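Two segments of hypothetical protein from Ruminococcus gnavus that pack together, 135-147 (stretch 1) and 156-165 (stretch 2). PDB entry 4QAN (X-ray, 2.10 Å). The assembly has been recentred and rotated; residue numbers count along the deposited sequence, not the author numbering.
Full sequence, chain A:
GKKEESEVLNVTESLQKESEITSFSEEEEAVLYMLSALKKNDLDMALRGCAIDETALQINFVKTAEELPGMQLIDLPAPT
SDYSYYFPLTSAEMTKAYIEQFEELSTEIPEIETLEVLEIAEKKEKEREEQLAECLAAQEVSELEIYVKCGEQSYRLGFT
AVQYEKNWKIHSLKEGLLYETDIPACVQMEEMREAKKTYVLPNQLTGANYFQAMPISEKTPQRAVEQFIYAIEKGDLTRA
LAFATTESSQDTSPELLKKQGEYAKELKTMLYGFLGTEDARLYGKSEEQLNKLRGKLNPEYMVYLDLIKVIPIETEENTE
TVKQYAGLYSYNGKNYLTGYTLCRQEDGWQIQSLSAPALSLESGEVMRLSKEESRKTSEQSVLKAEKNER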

ATOM      1  N   CYS A 135      -1.619   2.509  19.188  1.00 55.34           N
ATOM      2  CA  CYS A 135      -1.562   2.909  17.773  1.00 55.45           C
ATOM      3  C   CYS A 135      -2.205   1.858  16.852  1.00 50.72           C
ATOM      4  O   CYS A 135      -2.988   2.176  15.955  1.00 44.14           O
ATOM      5  CB  CYS A 135      -0.103   3.121  17.320  1.00 57.27           C
ATOM      6  SG  CYS A 135       0.718   4.631  17.896  1.00 66.13           S
ATOM      7  N   LEU A 136      -1.860   0.598  17.090  1.00 49.83           N
ATOM      8  CA  LEU A 136      -2.282  -0.486  16.220  1.00 46.16           C
ATOM      9  C   LEU A 136      -3.633  -1.082  16.610  1.00 46.76           C
ATOM     10  O   LEU A 136      -4.160  -1.939  15.889  1.00 44.77           O
ATOM     11  CB  LEU A 136      -1.204  -1.568  16.213  1.00 46.86           C
ATOM     12  CG  LEU A 136       0.178  -1.138  15.702  1.00 46.03           C
ATOM     13  CD1 LEU A 136       1.190  -2.255  15.888  1.00 46.59           C
ATOM     14  CD2 LEU A 136       0.119  -0.745  14.244  1.00 45.10           C
ATOM     15  N   ALA A 137      -4.199  -0.609  17.725  1.00 48.02           N
ATOM     16  CA  ALA A 137      -5.388  -1.214  18.344  1.00 49.42           C
ATOM     17  C   ALA A 137      -5.183  -2.722  18.547  1.00 52.01           C
ATOM     18  O   ALA A 137      -6.074  -3.536  18.283  1.00 50.88           O
ATOM     19  CB  ALA A 137      -6.632  -0.941  17.518  1.00 46.24           C
ATOM     20  N   ALA A 138      -3.994  -3.073  19.030  1.00 54.75           N
ATOM     21  CA  ALA A 138      -3.567  -4.463  19.129  1.00 57.17           C
ATOM     22  C   ALA A 138      -3.712  -4.984  20.548  1.00 61.05           C
ATOM     23  O   ALA A 138      -3.658  -4.221  21.510  1.00 63.86           O
ATOM     24  CB  ALA A 138      -2.124  -4.587  18.679  1.00 55.38           C
ATOM     25  N   GLN A 139      -3.882  -6.293  20.670  1.00 62.86           N
ATOM     26  CA  GLN A 139      -3.921  -6.934  21.981  1.00 66.19           C
ATOM     27  C   GLN A 139      -2.570  -6.814  22.684  1.00 63.38           C
ATOM     28  O   GLN A 139      -2.511  -6.386  23.825  1.00 62.84           O
ATOM     29  CB  GLN A 139      -4.303  -8.402  21.848  1.00 69.51           C
ATOM     30  CG  GLN A 139      -5.706  -8.624  21.321  1.00 72.01           C
ATOM     31  CD  GLN A 139      -6.116 -10.076  21.436  1.00 79.04           C
ATOM     32  OE1 GLN A 139      -5.426 -10.967  20.933  1.00 78.58           O
ATOM     33  NE2 GLN A 139      -7.234 -10.329  22.109  1.00 85.47           N
ATOM     34  N   GLU A 140      -1.499  -7.199  21.991  1.00 60.86           N
ATOM     35  CA  GLU A 140      -0.128  -7.016  22.476  1.00 60.05           C
ATOM     36  C   GLU A 140       0.785  -6.555  21.337  1.00 56.99           C
ATOM     37  O   GLU A 140       0.623  -6.982  20.190  1.00 55.15           O
ATOM     38  CB  GLU A 140       0.452  -8.327  23.023  1.00 63.62           C
ATOM     39  CG  GLU A 140      -0.287  -8.982  24.182  1.00 67.33           C
ATOM     40  CD  GLU A 140       0.583  -9.980  24.940  1.00 72.60           C
ATOM     41  OE1 GLU A 140       1.829  -9.812  24.939  1.00 73.18           O
ATOM     42  OE2 GLU A 140       0.029 -10.933  25.539  1.00 74.32           O
ATOM     43  N   VAL A 141       1.737  -5.683  21.662  1.00 55.37           N
ATOM     44  CA  VAL A 141       2.889  -5.415  20.808  1.00 53.46           C
ATOM     45  C   VAL A 141       4.124  -5.916  21.533  1.00 55.59           C
ATOM     46  O   VAL A 141       4.284  -5.690  22.731  1.00 60.40           O
ATOM     47  CB  VAL A 141       3.046  -3.909  20.487  1.00 52.34           C
ATOM     48  CG1 VAL A 141       4.431  -3.596  19.936  1.00 51.18           C
ATOM     49  CG2 VAL A 141       1.992  -3.475  19.489  1.00 50.80           C
ATOM     50  N   SER A 142       4.996  -6.607  20.813  1.00 57.15           N
ATOM     51  CA  SER A 142       6.249  -7.088  21.394  1.00 60.17           C
ATOM     52  C   SER A 142       7.417  -6.693  20.496  1.00 59.58           C
ATOM     53  O   SER A 142       7.493  -7.131  19.350  1.00 57.63           O
ATOM     54  CB  SER A 142       6.205  -8.598  21.575  1.00 60.27           C
ATOM     55  OG  SER A 142       7.487  -9.079  21.907  1.00 64.93           O
ATOM     56  N   GLU A 143       8.300  -5.842  21.017  1.00 62.95           N
ATOM     57  CA  GLU A 143       9.487  -5.399  20.290  1.00 63.94           C
ATOM     58  C   GLU A 143      10.627  -6.358  20.578  1.00 63.70           C
ATOM     59  O   GLU A 143      11.052  -6.485  21.722  1.00 70.67           O
ATOM     60  CB  GLU A 143       9.883  -3.982  20.700  1.00 66.42           C
ATOM     61  CG  GLU A 143       9.146  -2.888  19.947  1.00 65.26           C
ATOM     62  CD  GLU A 143       9.623  -1.501  20.344  1.00 68.53           C
ATOM     63  OE1 GLU A 143       9.544  -1.186  21.552  1.00 73.68           O
ATOM     64  OE2 GLU A 143      10.074  -0.731  19.459  1.00 66.30           O
ATOM     65  N   LEU A 144      11.107  -7.037  19.540  1.00 62.23           N
ATOM     66  CA  LEU A 144      12.133  -8.058  19.696  1.00 64.05           C
ATOM     67  C   LEU A 144      13.439  -7.640  19.064  1.00 61.74           C
ATOM     68  O   LEU A 144      13.459  -7.035  17.995  1.00 58.23           O
ATOM     69  CB  LEU A 144      11.686  -9.395  19.096  1.00 66.19           C
ATOM     70  CG  LEU A 144      10.482 -10.039  19.797  1.00 70.38           C
ATOM     71  CD1 LEU A 144       9.196  -9.723  19.051  1.00 67.89           C
ATOM     72  CD2 LEU A 144      10.653 -11.544  19.934  1.00 72.63           C
ATOM     73  N   GLU A 145      14.523  -7.952  19.766  1.00 63.31           N
ATOM     74  CA  GLU A 145      15.868  -7.842  19.239  1.00 64.77           C
ATOM     75  C   GLU A 145      16.275  -9.229  18.777  1.00 63.65           C
ATOM     76  O   GLU A 145      16.144 -10.199  19.528  1.00 63.68           O
ATOM     77  CB  GLU A 145      16.832  -7.378  20.326  1.00 74.03           C
ATOM     78  CG  GLU A 145      16.477  -6.054  20.984  1.00 78.62           C
ATOM     79  CD  GLU A 145      17.480  -5.663  22.054  1.00 89.15           C
ATOM     80  OE1 GLU A 145      18.231  -6.546  22.528  1.00 94.31           O
ATOM     81  OE2 GLU A 145      17.524  -4.471  22.424  1.00 99.72           O
ATOM     82  N   ILE A 146      16.784  -9.324  17.554  1.00 59.07           N
ATOM     83  CA  ILE A 146      17.112 -10.618  16.966  1.00 59.93           C
ATOM     84  C   ILE A 146      18.587 -10.645  16.588  1.00 61.21           C
ATOM     85  O   ILE A 146      19.054  -9.791  15.845  1.00 62.31           O
ATOM     86  CB  ILE A 146      16.233 -10.889  15.732  1.00 56.98           C
ATOM     87  CG1 ILE A 146      14.752 -10.770  16.104  1.00 57.06           C
ATOM     88  CG2 ILE A 146      16.511 -12.260  15.132  1.00 55.30           C
ATOM     89  CD1 ILE A 146      13.860 -10.511  14.916  1.00 56.03           C
ATOM     90  N   TYR A 147      19.314 -11.625  17.112  1.00 63.24           N
ATOM     91  CA  TYR A 147      20.730 -11.784  16.809  1.00 65.99           C
ATOM     92  C   TYR A 147      20.906 -12.945  15.842  1.00 66.53           C
ATOM     93  O   TYR A 147      20.563 -14.086  16.155  1.00 70.33           O
ATOM     94  CB  TYR A 147      21.543 -12.006  18.097  1.00 67.80           C
ATOM     95  CG  TYR A 147      21.441 -10.837  19.056  1.00 67.69           C
ATOM     96  CD1 TYR A 147      22.327  -9.768  18.976  1.00 68.51           C
ATOM     97  CD2 TYR A 147      20.433 -10.781  20.018  1.00 68.27           C
ATOM     98  CE1 TYR A 147      22.226  -8.685  19.839  1.00 70.30           C
ATOM     99  CE2 TYR A 147      20.321  -9.702  20.885  1.00 69.95           C
ATOM    100  CZ  TYR A 147      21.221  -8.654  20.792  1.00 71.05           C
ATOM    101  OH  TYR A 147      21.124  -7.573  21.641  1.00 71.85           O
ATOM    102  N   ARG A 156      22.357  -7.617  14.533  1.00 66.83           N
ATOM    103  CA  ARG A 156      21.154  -7.492  15.351  1.00 67.12           C
ATOM    104  C   ARG A 156      20.043  -6.917  14.485  1.00 63.69           C
ATOM    105  O   ARG A 156      20.275  -5.985  13.712  1.00 66.57           O
ATOM    106  CB  ARG A 156      21.382  -6.606  16.592  1.00 69.79           C
ATOM    107  CG  ARG A 156      20.103  -6.317  17.383  1.00 69.26           C
ATOM    108  CD  ARG A 156      20.339  -5.688  18.752  1.00 72.75           C
ATOM    109  NE  ARG A 156      21.104  -4.444  18.693  1.00 74.45           N
ATOM    110  CZ  ARG A 156      20.630  -3.270  18.276  1.00 75.65           C
ATOM    111  NH1 ARG A 156      19.374  -3.139  17.857  1.00 77.43           N
ATOM    112  NH2 ARG A 156      21.427  -2.209  18.266  1.00 76.12           N
ATOM    113  N   LEU A 157      18.844  -7.479  14.603  1.00 59.27           N
ATOM    114  CA  LEU A 157      17.679  -6.936  13.908  1.00 57.09           C
ATOM    115  C   LEU A 157      16.630  -6.563  14.939  1.00 55.61           C
ATOM    116  O   LEU A 157      16.633  -7.093  16.043  1.00 56.16           O
ATOM    117  CB  LEU A 157      17.105  -7.953  12.925  1.00 57.09           C
ATOM    118  CG  LEU A 157      18.095  -8.733  12.056  1.00 61.95           C
ATOM    119  CD1 LEU A 157      17.436  -9.977  11.481  1.00 64.90           C
ATOM    120  CD2 LEU A 157      18.639  -7.857  10.945  1.00 62.85           C
ATOM    121  N   GLY A 158      15.741  -5.643  14.580  1.00 52.48           N
ATOM    122  CA  GLY A 158      14.627  -5.278  15.445  1.00 51.49           C
ATOM    123  C   GLY A 158      13.316  -5.465  14.721  1.00 49.26           C
ATOM    124  O   GLY A 158      13.043  -4.756  13.765  1.00 47.96           O
ATOM    125  N   PHE A 159      12.511  -6.432  15.153  1.00 49.77           N
ATOM    126  CA  PHE A 159      11.158  -6.596  14.615  1.00 48.73           C
ATOM    127  C   PHE A 159      10.114  -6.130  15.633  1.00 49.92           C
ATOM    128  O   PHE A 159      10.250  -6.370  16.850  1.00 50.46           O
ATOM    129  CB  PHE A 159      10.851  -8.065  14.246  1.00 49.63           C
ATOM    130  CG  PHE A 159      11.695  -8.641  13.128  1.00 48.31           C
ATOM    131  CD1 PHE A 159      12.585  -7.862  12.384  1.00 47.21           C
ATOM    132  CD2 PHE A 159      11.552  -9.981  12.787  1.00 49.37           C
ATOM    133  CE1 PHE A 159      13.340  -8.416  11.364  1.00 46.56           C
ATOM    134  CE2 PHE A 159      12.306 -10.542  11.760  1.00 48.59           C
ATOM    135  CZ  PHE A 159      13.198  -9.759  11.049  1.00 47.56           C
ATOM    136  N   THR A 160       9.066  -5.481  15.123  1.00 47.70           N
ATOM    137  CA  THR A 160       7.866  -5.205  15.899  1.00 49.01           C
ATOM    138  C   THR A 160       6.799  -6.255  15.563  1.00 48.24           C
ATOM    139  O   THR A 160       6.241  -6.269  14.462  1.00 47.95           O
ATOM    140  CB  THR A 160       7.318  -3.798  15.621  1.00 50.17           C
ATOM    141  OG1 THR A 160       8.351  -2.827  15.830  1.00 54.72           O
ATOM    142  CG2 THR A 160       6.131  -3.493  16.523  1.00 50.80           C
ATOM    143  N   ALA A 161       6.543  -7.137  16.521  1.00 48.96           N
ATOM    144  CA  ALA A 161       5.541  -8.190  16.394  1.00 49.07           C
ATOM    145  C   ALA A 161       4.257  -7.736  17.049  1.00 49.80           C
ATOM    146  O   ALA A 161       4.284  -7.064  18.080  1.00 52.45           O
ATOM    147  CB  ALA A 161       6.032  -9.462  17.056  1.00 50.16           C
ATOM    148  N   VAL A 162       3.130  -8.117  16.464  1.00 51.36           N
ATOM    149  CA  VAL A 162       1.831  -7.659  16.953  1.00 52.83           C
ATOM    150  C   VAL A 162       0.873  -8.833  17.121  1.00 53.62           C
ATOM    151  O   VAL A 162       0.947  -9.802  16.374  1.00 55.42           O
ATOM    152  CB  VAL A 162       1.254  -6.541  16.047  1.00 51.58           C
ATOM    153  CG1 VAL A 162       0.894  -7.057  14.660  1.00 51.52           C
ATOM    154  CG2 VAL A 162       0.058  -5.881  16.711  1.00 53.85           C
ATOM    155  N   GLN A 163       0.018  -8.761  18.143  1.00 54.28           N
ATOM    156  CA  GLN A 163      -1.013  -9.769  18.361  1.00 57.26           C
ATOM    157  C   GLN A 163      -2.415  -9.186  18.172  1.00 59.22           C
ATOM    158  O   GLN A 163      -2.747  -8.118  18.725  1.00 59.34           O
ATOM    159  CB  GLN A 163      -0.907 -10.375  19.765  1.00 59.30           C
ATOM    160  CG  GLN A 163      -1.690 -11.673  19.916  1.00 60.81           C
ATOM    161  CD  GLN A 163      -1.855 -12.100  21.368  1.00 64.33           C
ATOM    162  OE1 GLN A 163      -2.252 -11.304  22.219  1.00 63.84           O
ATOM    163  NE2 GLN A 163      -1.558 -13.364  21.655  1.00 68.17           N
ATOM    164  N   TYR A 164      -3.219  -9.891  17.376  1.00 57.51           N
ATOM    165  CA  TYR A 164      -4.644  -9.623  17.261  1.00 58.43           C
ATOM    166  C   TYR A 164      -5.378 -10.939  17.433  1.00 59.39           C
ATOM    167  O   TYR A 164      -5.021 -11.930  16.804  1.00 59.99           O
ATOM    168  CB  TYR A 164      -5.003  -9.060  15.895  1.00 53.58           C
ATOM    169  CG  TYR A 164      -4.390  -7.731  15.536  1.00 50.34           C
ATOM    170  CD1 TYR A 164      -5.038  -6.533  15.831  1.00 49.40           C
ATOM    171  CD2 TYR A 164      -3.182  -7.673  14.861  1.00 47.69           C
ATOM    172  CE1 TYR A 164      -4.483  -5.310  15.468  1.00 48.64           C
ATOM    173  CE2 TYR A 164      -2.619  -6.463  14.503  1.00 47.03           C
ATOM    174  CZ  TYR A 164      -3.270  -5.283  14.801  1.00 47.13           C
ATOM    175  OH  TYR A 164      -2.686  -4.088  14.423  1.00 45.23           O
ATOM    176  N   GLU A 165      -6.407 -10.931  18.275  1.00 62.84           N
ATOM    177  CA  GLU A 165      -7.232 -12.112  18.542  1.00 65.08           C
ATOM    178  C   GLU A 165      -6.393 -13.364  18.784  1.00 64.25           C
ATOM    179  O   GLU A 165      -6.681 -14.442  18.256  1.00 66.19           O
ATOM    180  CB  GLU A 165      -8.232 -12.330  17.404  1.00 67.50           C
ATOM    181  CG  GLU A 165      -9.022 -11.076  17.059  1.00 70.62           C
ATOM    182  CD  GLU A 165     -10.451 -11.361  16.635  1.00 75.71           C
ATOM    183  OE1 GLU A 165     -11.286 -11.671  17.517  1.00 75.13           O
ATOM    184  OE2 GLU A 165     -10.744 -11.250  15.422  1.00 81.74           O
TER

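The most unusual feature is the tight fit of Ile-146 on the ring of Phe-159. Ile-146 CD1 lies 3.4 Å from the centroid of the Phe-159 ring, 22° off the ring normal. The closest ring atom to Ile-146 CD1 is Phe-159 CD2, at 3.2 Å. This is a CH-pi contact over the ring face, and it is short for carbon against carbon. The two residues are not directly paired: Ile-146 pairs with Leu-157, and Phe-159 with Leu-144. The ring therefore meets its partner diagonally across the ladder.

The frame is an antiparallel pair of strands, 140-147 and 156-164. Their N-to-C directions differ by 153°. From Ser-142 to Ile-146, backbone hydrogen bonds come in reciprocal pairs at every second residue of stretch 1. Ser-142 N donates to Ala-161 O at 2.9 Å, and Ala-161 N returns to Ser-142 O at 3.0 Å. Leu-144 N donates to Phe-159 O at 2.9 Å with an angle of 174°. The return bond, Phe-159 N to Leu-144 O, is 3.1 Å and more bent, at 139°. The last pair is the shortest: Ile-146 N to Leu-157 O is 2.7 Å, and Leu-157 N to Ile-146 O is 2.6 Å.

The pairs between these bring alpha carbons close to carbonyls. Gly-158 CA lies 3.3 Å from Leu-144 O, and Arg-156 CA lies 3.2 Å from Ile-146 O. These CA-H...O contacts supplement the N-H bonds.

Side chains alternate between the two faces. Leu-144 and Ala-161 share a face with Ile-146 and Phe-159, and Leu-144 CD1 meets Ala-161 CB at 3.7 Å. The other face carries Val-141 and Val-162, with Val-141 CG2 4.2 Å from Val-162 CG2. Farther along it, Arg-156 CG lies over one face of the Tyr-147 ring. Gly-158 also belongs to this series but has no side chain; the space beside it could hold a CB.

Stretch 1 stays in contact ahead of Val-141 as well. Gln-163 N donates to Glu-140 O at 2.8 Å. Gln-139 N donates to Gln-163 O at 2.9 Å, with a bent angle of 136°. Ala-138 CB packs 3.2 Å from Val-162 CG2, a close approach, and also sits over one face of the Tyr-164 ring. The CA-to-CB bond of Tyr-164 points away from stretch 1, but the end of the side chain comes nearer. Tyr-164 OH donates to Leu-136 O at 3.0 Å. This bond ties Tyr-164, near the end of stretch 2, to the backbone just before Ala-137.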